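Local coordinates for protein KLLA0E08119p (Kluyveromyces lactis, PDB 3VA7) that probably carboxylates urea in an ATP- and biotin-dependent reaction and hydrolyses the resulting allophanate to ammonium and carbon dioxide, this chain being its urea carboxylase part, at residues M1225-A1228 / G1229-V1232; S121-C124 / S125-I129. All blocks are in the same frame, centred on the assembly; numbering follows the deposited sequence.

Interaction 1 (M1225-A1228 / G1229-V1232); sequences MVEA and GDLV
The carboxylate of Asp1230 turns one face to Glu1227. Glu1227 CB sits over that face, 3.5 Å from Asp1230 OD1. The backbone N and O of Glu1227 also lie on this side. The carboxylate of Glu1227 is turned 76° from that of Asp1230. The two side chains run side by side and point the same way.

The backbone forms a type II beta turn from Glu1227 to Asp1230. Asp1230 N donates to Glu1227 O at 3.1 Å. Gly1229 takes the third place of the turn with positive phi, which glycine tolerates easily. In return, Glu1227 N makes a weak bond of 3.2 Å to Asp1230 OD2. Chi1 of Asp1230 (-81°) sets CG beside its own N, and this folds the carboxylate back over the turn. Val1226 CG1 lies 4.1 Å from Asp1230 CB, the two side chains running past each other in opposite directions. Val1226 also rests on Ile1198.

Thr1175 OG1 bonds to Ala1228 N, and Ser1172 pairs with the backbone of Gly1229 and Asp1230. The turn joins strands 1225-1226 and 1231-1235, which belong to the two four-stranded sheets of the biotinyl domain. Its biotin-carrying Lys1202 follows strand 1194-1200.

Glu1227 bends away at chi2 (-42°), and its OE2 makes a weak bond to Ser1152 OG. Glu1227 OE2 and Asp1230 OD2 stay 5.6 Å apart. These like charges do not touch, but they may raise each other's proton affinity slightly. The weak N-H bond to Asp1230 OD2 would partly offset this.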
ATOM      1  N   MET A1225     -23.553  24.589   1.961  1.00 42.87           N
ATOM      2  CA  MET A1225     -22.303  24.747   1.263  1.00 43.64           C
ATOM      3  C   MET A1225     -21.364  25.658   1.991  1.00 44.50           C
ATOM      4  O   MET A1225     -21.738  26.696   2.483  1.00 44.74           O
ATOM      5  CB  MET A1225     -22.496  25.219  -0.182  1.00 43.28           C
ATOM      6  CG  MET A1225     -21.467  24.596  -1.150  1.00 45.42           C
ATOM      7  SD  MET A1225     -21.511  22.754  -1.161  1.00 46.87           S
ATOM      8  CE  MET A1225     -23.310  22.509  -1.083  1.00 39.49           C
ATOM      9  N   VAL A1226     -20.109  25.255   2.023  1.00 46.41           N
ATOM     10  CA  VAL A1226     -19.054  26.022   2.637  1.00 47.42           C
ATOM     11  C   VAL A1226     -17.939  26.299   1.609  1.00 48.83           C
ATOM     12  O   VAL A1226     -17.257  25.359   1.188  1.00 48.79           O
ATOM     13  CB  VAL A1226     -18.501  25.257   3.865  1.00 46.84           C
ATOM     14  CG1 VAL A1226     -17.382  26.007   4.500  1.00 44.87           C
ATOM     15  CG2 VAL A1226     -19.635  24.991   4.867  1.00 46.61           C
ATOM     16  N   GLU A1227     -17.780  27.579   1.211  1.00 50.51           N
ATOM     17  CA  GLU A1227     -16.640  28.033   0.361  1.00 51.65           C
ATOM     18  C   GLU A1227     -15.408  27.945   1.178  1.00 51.33           C
ATOM     19  O   GLU A1227     -15.465  28.153   2.393  1.00 51.38           O
ATOM     20  CB  GLU A1227     -16.717  29.506  -0.093  1.00 51.91           C
ATOM     21  CG  GLU A1227     -17.826  29.883  -1.086  1.00 55.76           C
ATOM     22  CD  GLU A1227     -18.002  28.858  -2.184  1.00 59.09           C
ATOM     23  OE1 GLU A1227     -17.004  28.563  -2.889  1.00 62.13           O
ATOM     24  OE2 GLU A1227     -19.131  28.338  -2.316  1.00 59.67           O
ATOM     25  N   ALA A1228     -14.293  27.665   0.506  1.00 51.50           N
ATOM     26  CA  ALA A1228     -12.989  27.789   1.121  1.00 51.75           C
ATOM     27  C   ALA A1228     -12.866  29.208   1.694  1.00 52.24           C
ATOM     28  O   ALA A1228     -13.382  30.172   1.117  1.00 51.85           O
ATOM     29  CB  ALA A1228     -11.938  27.524   0.113  1.00 51.22           C
ATOM     30  N   GLY A1229     -12.228  29.319   2.850  1.00 53.29           N
ATOM     31  CA  GLY A1229     -12.067  30.606   3.545  1.00 54.32           C
ATOM     32  C   GLY A1229     -13.300  31.146   4.297  1.00 54.80           C
ATOM     33  O   GLY A1229     -13.212  32.184   4.954  1.00 54.79           O
ATOM     34  N   ASP A1230     -14.445  30.463   4.196  1.00 54.87           N
ATOM     35  CA  ASP A1230     -15.616  30.824   4.975  1.00 54.89           C
ATOM     36  C   ASP A1230     -15.442  30.565   6.458  1.00 55.82           C
ATOM     37  O   ASP A1230     -14.784  29.616   6.865  1.00 56.32           O
ATOM     38  CB  ASP A1230     -16.823  30.049   4.496  1.00 54.70           C
ATOM     39  CG  ASP A1230     -17.423  30.641   3.289  1.00 53.87           C
ATOM     40  OD1 ASP A1230     -16.794  31.555   2.718  1.00 55.75           O
ATOM     41  OD2 ASP A1230     -18.517  30.199   2.905  1.00 52.87           O
ATOM     42  N   LEU A1231     -16.046  31.423   7.269  1.00 56.78           N
ATOM     43  CA  LEU A1231     -16.071  31.225   8.705  1.00 56.76           C
ATOM     44  C   LEU A1231     -17.023  30.091   9.022  1.00 57.31           C
ATOM     45  O   LEU A1231     -18.166  30.079   8.566  1.00 56.98           O
ATOM     46  CB  LEU A1231     -16.556  32.502   9.401  1.00 56.68           C
ATOM     47  CG  LEU A1231     -16.557  32.493  10.932  1.00 54.36           C
ATOM     48  CD1 LEU A1231     -15.136  32.509  11.506  1.00 52.30           C
ATOM     49  CD2 LEU A1231     -17.381  33.641  11.411  1.00 51.45           C
ATOM     50  N   VAL A1232     -16.560  29.162   9.846  1.00 58.52           N
ATOM     51  CA  VAL A1232     -17.317  27.932  10.117  1.00 59.56           C
ATOM     52  C   VAL A1232     -17.658  27.713  11.636  1.00 60.95           C
ATOM     53  O   VAL A1232     -18.729  27.171  11.996  1.00 61.29           O
ATOM     54  CB  VAL A1232     -16.588  26.748   9.454  1.00 58.75           C
ATOM     55  CG1 VAL A1232     -15.352  26.349  10.231  1.00 57.55           C
ATOM     56  CG2 VAL A1232     -17.499  25.637   9.294  1.00 59.82           C
TER

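Interaction 2 (S121-C124 / S125-I129)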
ATOM      1  N   SER A 121      14.718 -18.068  37.163  1.00 43.15           N
ATOM      2  CA  SER A 121      15.551 -19.272  37.107  1.00 43.76           C
ATOM      3  C   SER A 121      15.171 -20.258  38.225  1.00 44.99           C
ATOM      4  O   SER A 121      15.040 -21.458  37.975  1.00 44.27           O
ATOM      5  CB  SER A 121      17.029 -18.956  37.117  1.00 42.23           C
ATOM      6  OG  SER A 121      17.744 -20.164  37.119  1.00 42.10           O
ATOM      7  N   ASP A 122      14.950 -19.710  39.429  1.00 46.71           N
ATOM      8  CA  ASP A 122      14.558 -20.466  40.627  1.00 48.66           C
ATOM      9  C   ASP A 122      13.146 -21.112  40.534  1.00 48.84           C
ATOM     10  O   ASP A 122      12.997 -22.289  40.906  1.00 48.24           O
ATOM     11  CB  ASP A 122      14.681 -19.590  41.911  1.00 49.75           C
ATOM     12  CG  ASP A 122      16.151 -19.315  42.350  1.00 51.73           C
ATOM     13  OD1 ASP A 122      17.056 -20.174  42.198  1.00 54.53           O
ATOM     14  OD2 ASP A 122      16.396 -18.215  42.884  1.00 53.91           O
ATOM     15  N   ARG A 123      12.141 -20.363  40.038  1.00 49.20           N
ATOM     16  CA  ARG A 123      10.810 -20.928  39.697  1.00 49.96           C
ATOM     17  C   ARG A 123      10.901 -22.151  38.788  1.00 51.18           C
ATOM     18  O   ARG A 123      10.212 -23.157  39.031  1.00 51.33           O
ATOM     19  CB  ARG A 123       9.872 -19.896  39.030  1.00 49.70           C
ATOM     20  CG  ARG A 123       8.676 -19.388  39.884  1.00 50.37           C
ATOM     21  CD  ARG A 123       7.905 -20.544  40.623  1.00 49.76           C
ATOM     22  NE  ARG A 123       6.619 -20.988  40.042  1.00 47.37           N
ATOM     23  CZ  ARG A 123       5.635 -20.200  39.572  1.00 44.67           C
ATOM     24  NH1 ARG A 123       5.737 -18.872  39.591  1.00 41.55           N
ATOM     25  NH2 ARG A 123       4.525 -20.759  39.071  1.00 44.95           N
ATOM     26  N   CYS A 124      11.725 -22.071  37.733  1.00 52.01           N
ATOM     27  CA  CYS A 124      11.940 -23.251  36.865  1.00 53.04           C
ATOM     28  C   CYS A 124      12.412 -24.383  37.703  1.00 53.90           C
ATOM     29  O   CYS A 124      11.825 -25.455  37.664  1.00 54.76           O
ATOM     30  CB  CYS A 124      12.947 -23.032  35.711  1.00 52.78           C
ATOM     31  SG  CYS A 124      12.326 -21.896  34.496  1.00 49.01           S
ATOM     32  N   SER A 125      13.469 -24.153  38.465  1.00 55.28           N
ATOM     33  CA  SER A 125      14.012 -25.234  39.287  1.00 56.94           C
ATOM     34  C   SER A 125      12.977 -25.825  40.236  1.00 57.26           C
ATOM     35  O   SER A 125      12.805 -27.050  40.272  1.00 57.00           O
ATOM     36  CB  SER A 125      15.249 -24.812  40.077  1.00 57.02           C
ATOM     37  OG  SER A 125      15.890 -25.991  40.552  1.00 56.91           O
ATOM     38  N   GLN A 126      12.277 -24.952  40.969  1.00 58.14           N
ATOM     39  CA  GLN A 126      11.306 -25.398  42.008  1.00 58.88           C
ATOM     40  C   GLN A 126      10.016 -25.995  41.343  1.00 57.97           C
ATOM     41  O   GLN A 126       9.066 -26.407  42.020  1.00 57.69           O
ATOM     42  CB  GLN A 126      11.026 -24.268  43.061  1.00 58.91           C
ATOM     43  CG  GLN A 126       9.619 -23.643  42.938  1.00 61.72           C
ATOM     44  CD  GLN A 126       9.438 -22.294  43.629  1.00 66.15           C
ATOM     45  OE1 GLN A 126      10.385 -21.484  43.727  1.00 67.70           O
ATOM     46  NE2 GLN A 126       8.196 -22.024  44.079  1.00 65.77           N
ATOM     47  N   GLU A 127      10.030 -26.069  40.011  1.00 57.06           N
ATOM     48  CA  GLU A 127       8.904 -26.569  39.239  1.00 56.06           C
ATOM     49  C   GLU A 127       9.240 -27.824  38.394  1.00 54.89           C
ATOM     50  O   GLU A 127       8.364 -28.364  37.704  1.00 55.08           O
ATOM     51  CB  GLU A 127       8.368 -25.446  38.368  1.00 55.92           C
ATOM     52  CG  GLU A 127       6.945 -25.586  38.027  1.00 58.66           C
ATOM     53  CD  GLU A 127       5.993 -24.963  39.056  1.00 62.49           C
ATOM     54  OE1 GLU A 127       5.004 -25.669  39.372  1.00 63.02           O
ATOM     55  OE2 GLU A 127       6.192 -23.783  39.502  1.00 61.45           O
ATOM     56  N   ASN A 128      10.477 -28.315  38.485  1.00 52.83           N
ATOM     57  CA  ASN A 128      10.949 -29.433  37.642  1.00 51.29           C
ATOM     58  C   ASN A 128      10.950 -29.110  36.094  1.00 50.01           C
ATOM     59  O   ASN A 128      10.774 -29.990  35.241  1.00 49.82           O
ATOM     60  CB  ASN A 128      10.227 -30.741  38.007  1.00 51.28           C
ATOM     61  CG  ASN A 128      10.935 -32.026  37.457  1.00 52.62           C
ATOM     62  OD1 ASN A 128      12.178 -32.180  37.491  1.00 51.40           O
ATOM     63  ND2 ASN A 128      10.110 -32.967  36.980  1.00 52.74           N
ATOM     64  N   ILE A 129      11.176 -27.834  35.767  1.00 47.66           N
ATOM     65  CA  ILE A 129      11.502 -27.417  34.420  1.00 45.43           C
ATOM     66  C   ILE A 129      12.955 -26.909  34.381  1.00 44.20           C
ATOM     67  O   ILE A 129      13.327 -25.998  35.116  1.00 44.14           O
ATOM     68  CB  ILE A 129      10.532 -26.331  33.942  1.00 45.51           C
ATOM     69  CG1 ILE A 129       9.096 -26.835  33.935  1.00 44.85           C
ATOM     70  CG2 ILE A 129      10.845 -25.897  32.547  1.00 45.14           C
ATOM     71  CD1 ILE A 129       8.074 -25.659  33.898  1.00 45.07           C
TER
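Arg123, in the last turn of the helix, and Glu127, four residues on, form a salt bridge. Arg123 NE donates to Glu127 OE2 at 2.9 Å, with an N-H...O angle of 168°. The oxygen lies at the guanidinium edge, in its plane, and is met nearly along its C-O axis. The carboxylate itself is turned 63° from the guanidinium. Bends at chi2 and chi3 bring the end of Arg123 back toward Glu127. Gln126 crosses the same arginine, with its NE2 3.8 Å from Arg123 CD.

Cys124 O holds the end of the helix. It accepts from Glu127 N at 3.0 Å and from Ile129 N at 3.1 Å, and the two donors come from opposite faces of its plane. Asn128 N bonds back to Ser125 O, and Asn128 has positive phi. Just before this, Gln126 N donates to Asp122 O at 2.8 Å, a regular helical bond.

Further out, Asp93 makes a second salt bridge, to Arg123 NH1, and so helps fix the guanidinium. Asp122 pairs with Arg140. Lys100 NZ bonds to Glu127 O. Cys124 and Ile129 are buried against Ile107, and helix 92-101 meets them through Ile96 and Ala99.

The helix end is a Schellman motif. It leads helix 118-125 into strand 130-131, at the end of a beta-alpha-beta crossover from strand 106-108 in the parallel sheet of the biotin carboxylase N-terminal domain.

From the N terminus, interaction 2 comes first. It ends helix 118-125 and sends the chain into strand 130-131, the edge of the parallel sheet in the biotin carboxylase N-terminal domain. The rest of the biotin carboxylase and then the carboxyltransferase domains follow. Interaction 1 comes close to the C terminus, in the biotinyl domain, where its turn passes the chain from strand 1225-1226 to strand 1231-1235. Each contact closes only a short turn. They lie in series and neither nest nor cross. The centres of interactions 1 and 2 are about 69 Å apart. The nearest atoms of interactions 1 and 2 are about 58 Å apart. Each lies within its own domain, and neither ties the domains together.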